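Local coordinates for SLH domain-containing protein (Pseudoflavonifractor capillosus, PDB 4OJU) that is of unknown function but, as a protein carrying BspA-type leucine-rich repeats, probably binds other proteins, at residues A[55-60]-A[77-82]. Residues are numbered along the deposited sequence; the frame is centred on the assembly and turned at random.
Sequences VTVIGE and VISIGR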
ATOM      1  N   VAL A  55      -8.098  27.973  16.231  1.00 24.85           N
ATOM      2  CA  VAL A  55      -8.169  27.162  15.011  1.00 23.09           C
ATOM      3  C   VAL A  55      -8.102  25.710  15.473  1.00 24.94           C
ATOM      4  O   VAL A  55      -7.024  25.213  15.804  1.00 23.99           O
ATOM      5  CB  VAL A  55      -7.040  27.540  14.021  1.00 25.59           C
ATOM      6  CG1 VAL A  55      -7.071  26.626  12.792  1.00 23.92           C
ATOM      7  CG2 VAL A  55      -7.137  29.023  13.629  1.00 25.48           C
ATOM      8  N   THR A  56      -9.241  25.048  15.537  1.00 21.33           N
ATOM      9  CA  THR A  56      -9.278  23.705  16.123  1.00 21.70           C
ATOM     10  C   THR A  56      -9.327  22.578  15.090  1.00 23.75           C
ATOM     11  O   THR A  56      -9.145  21.407  15.450  1.00 23.71           O
ATOM     12  CB  THR A  56     -10.485  23.603  17.070  1.00 24.01           C
ATOM     13  OG1 THR A  56     -11.673  23.748  16.304  1.00 24.88           O
ATOM     14  CG2 THR A  56     -10.444  24.656  18.210  1.00 18.87           C
ATOM     15  N   VAL A  57      -9.610  22.905  13.838  1.00 19.68           N
ATOM     16  CA  VAL A  57      -9.735  21.878  12.786  1.00 19.73           C
ATOM     17  C   VAL A  57      -9.064  22.340  11.502  1.00 24.98           C
ATOM     18  O   VAL A  57      -9.221  23.500  11.098  1.00 23.79           O
ATOM     19  CB  VAL A  57     -11.251  21.527  12.498  1.00 22.44           C
ATOM     20  CG1 VAL A  57     -11.414  20.500  11.363  1.00 21.05           C
ATOM     21  CG2 VAL A  57     -11.975  21.040  13.742  1.00 22.37           C
ATOM     22  N   ILE A  58      -8.357  21.410  10.827  1.00 22.08           N
ATOM     23  CA  ILE A  58      -7.880  21.599   9.467  1.00 20.23           C
ATOM     24  C   ILE A  58      -8.943  20.913   8.628  1.00 23.47           C
ATOM     25  O   ILE A  58      -9.117  19.697   8.737  1.00 22.37           O
ATOM     26  CB  ILE A  58      -6.442  21.077   9.187  1.00 23.15           C
ATOM     27  CG1 ILE A  58      -5.393  21.611  10.211  1.00 23.08           C
ATOM     28  CG2 ILE A  58      -6.040  21.394   7.732  1.00 22.00           C
ATOM     29  CD1 ILE A  58      -5.368  23.185  10.433  1.00 29.15           C
ATOM     30  N   GLY A  59      -9.702  21.690   7.877  1.00 19.65           N
ATOM     31  CA  GLY A  59     -10.828  21.169   7.111  1.00 19.48           C
ATOM     32  C   GLY A  59     -10.471  20.180   6.018  1.00 24.32           C
ATOM     33  O   GLY A  59      -9.318  20.103   5.555  1.00 22.45           O
ATOM     34  N   GLU A  60     -11.480  19.425   5.600  1.00 22.68           N
ATOM     35  CA  GLU A  60     -11.392  18.444   4.525  1.00 21.80           C
ATOM     36  C   GLU A  60     -10.796  19.106   3.263  1.00 25.44           C
ATOM     37  O   GLU A  60     -11.236  20.197   2.874  1.00 22.85           O
ATOM     38  CB  GLU A  60     -12.803  17.889   4.247  1.00 23.42           C
ATOM     39  CG  GLU A  60     -12.866  16.907   3.073  1.00 34.76           C
ATOM     40  CD  GLU A  60     -14.211  16.235   2.864  1.00 49.71           C
ATOM     41  OE1 GLU A  60     -15.213  16.709   3.443  1.00 47.73           O
ATOM     42  OE2 GLU A  60     -14.266  15.242   2.106  1.00 36.60           O
ATOM     43  N   VAL A  77      -5.101  22.872  17.279  1.00 21.65           N
ATOM     44  CA  VAL A  77      -5.797  21.893  16.416  1.00 20.40           C
ATOM     45  C   VAL A  77      -6.057  20.566  17.136  1.00 25.84           C
ATOM     46  O   VAL A  77      -5.136  19.939  17.679  1.00 25.38           O
ATOM     47  CB  VAL A  77      -5.014  21.691  15.089  1.00 22.49           C
ATOM     48  CG1 VAL A  77      -5.614  20.575  14.228  1.00 21.30           C
ATOM     49  CG2 VAL A  77      -4.948  22.999  14.290  1.00 22.13           C
ATOM     50  N   ILE A  78      -7.327  20.132  17.091  1.00 22.70           N
ATOM     51  CA  ILE A  78      -7.813  18.882  17.693  1.00 24.23           C
ATOM     52  C   ILE A  78      -7.947  17.799  16.613  1.00 24.89           C
ATOM     53  O   ILE A  78      -7.739  16.622  16.890  1.00 23.21           O
ATOM     54  CB  ILE A  78      -9.175  19.141  18.408  1.00 29.56           C
ATOM     55  CG1 ILE A  78      -9.071  20.241  19.488  1.00 32.35           C
ATOM     56  CG2 ILE A  78      -9.820  17.853  18.973  1.00 31.57           C
ATOM     57  CD1 ILE A  78      -7.968  20.095  20.502  1.00 44.87           C
ATOM     58  N   SER A  79      -8.307  18.199  15.386  1.00 21.68           N
ATOM     59  CA  SER A  79      -8.503  17.216  14.323  1.00 20.74           C
ATOM     60  C   SER A  79      -8.041  17.726  12.968  1.00 22.44           C
ATOM     61  O   SER A  79      -8.146  18.910  12.649  1.00 20.58           O
ATOM     62  CB  SER A  79      -9.973  16.783  14.269  1.00 25.71           C
ATOM     63  OG  SER A  79     -10.808  17.656  13.534  1.00 42.66           O
ATOM     64  N   ILE A  80      -7.522  16.797  12.165  1.00 18.98           N
ATOM     65  CA  ILE A  80      -7.097  17.057  10.784  1.00 18.10           C
ATOM     66  C   ILE A  80      -8.071  16.283   9.933  1.00 22.96           C
ATOM     67  O   ILE A  80      -8.208  15.071  10.117  1.00 22.95           O
ATOM     68  CB  ILE A  80      -5.614  16.681  10.547  1.00 20.10           C
ATOM     69  CG1 ILE A  80      -4.698  17.631  11.367  1.00 19.89           C
ATOM     70  CG2 ILE A  80      -5.266  16.741   9.043  1.00 19.16           C
ATOM     71  CD1 ILE A  80      -3.261  17.175  11.453  1.00 21.96           C
ATOM     72  N   GLY A  81      -8.765  17.002   9.050  1.00 19.69           N
ATOM     73  CA  GLY A  81      -9.831  16.467   8.224  1.00 19.70           C
ATOM     74  C   GLY A  81      -9.388  15.542   7.111  1.00 21.47           C
ATOM     75  O   GLY A  81      -8.198  15.410   6.810  1.00 18.68           O
ATOM     76  N   ARG A  82     -10.375  14.933   6.482  1.00 18.08           N
ATOM     77  CA  ARG A  82     -10.201  13.996   5.381  1.00 18.98           C
ATOM     78  C   ARG A  82      -9.447  14.652   4.214  1.00 22.67           C
ATOM     79  O   ARG A  82      -9.798  15.755   3.813  1.00 21.88           O
ATOM     80  CB  ARG A  82     -11.591  13.510   4.932  1.00 19.05           C
ATOM     81  CG  ARG A  82     -11.566  12.626   3.696  1.00 22.87           C
ATOM     82  CD  ARG A  82     -12.965  12.150   3.332  1.00 25.62           C
ATOM     83  NE  ARG A  82     -12.904  11.337   2.112  1.00 25.39           N
ATOM     84  CZ  ARG A  82     -13.118  11.814   0.890  1.00 39.72           C
ATOM     85  NH1 ARG A  82     -13.448  13.089   0.714  1.00 24.38           N
ATOM     86  NH2 ARG A  82     -13.020  11.016  -0.165  1.00 28.69           N
TER
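Thr56 O is gripped by two backbone N-H groups: a nearly straight bond from Ile78 N (2.8 Å, 166° at the hydrogen) and a weak, longer one from Ser79 N. The Ile78 donor stands 30° above the carbonyl plane, not on a lone pair. Beyond this fork the ladder is regular. Ser79 O takes Ile58 N in its carbonyl plane at 3.1 Å, and Ile58 O receives Gly81 N at 2.7 Å, nearly along the C=O axis. Val57 with Ser79 and Ile58 with Ile80 are thus parallel bridges, and the two segments run nearly parallel from end to end. This is the rung-on-rung stacking of successive turns in a solenoid of BspA-type leucine-rich repeats, within which both segments lie; a backbone bond between Ile78 and Ile101 continues the stack to the next turn, while one between Val57 and Leu26 joins it to strand 24-29, which pairs antiparallel with 14-19. On the side of Ile58 and Ile80, both buried, Ile58 crosses Val77 at about a right angle, CD1 of Ile58 lying 3.9 Å from CG2 of Val77. On the face of Val57 and Ser79, Ser79 OG meets both methyls of Val57, each at 3.6 Å. Gly81 sits where a CB would clash with Ile58 O and Glu60 N. Past it Glu60 and Arg82 run side by side, both with CG anti to the backbone N. Their tips join in a salt bridge: Glu60 OE2 meets Arg82 NH1 at 2.7 Å, near the guanidinium plane, although carboxylate and guanidinium are almost perpendicular. Arg82 NE also pairs with Glu105, a magnesium-binding residue of this protein, while NH1 reaches Glu65 of a neighbouring subunit, whose Tyr87 forms a cation-pi contact with Arg82. An alanine here would remove the guanidinium and would probably leave three carboxylates without their shared counter-charge, weakening the link to that subunit.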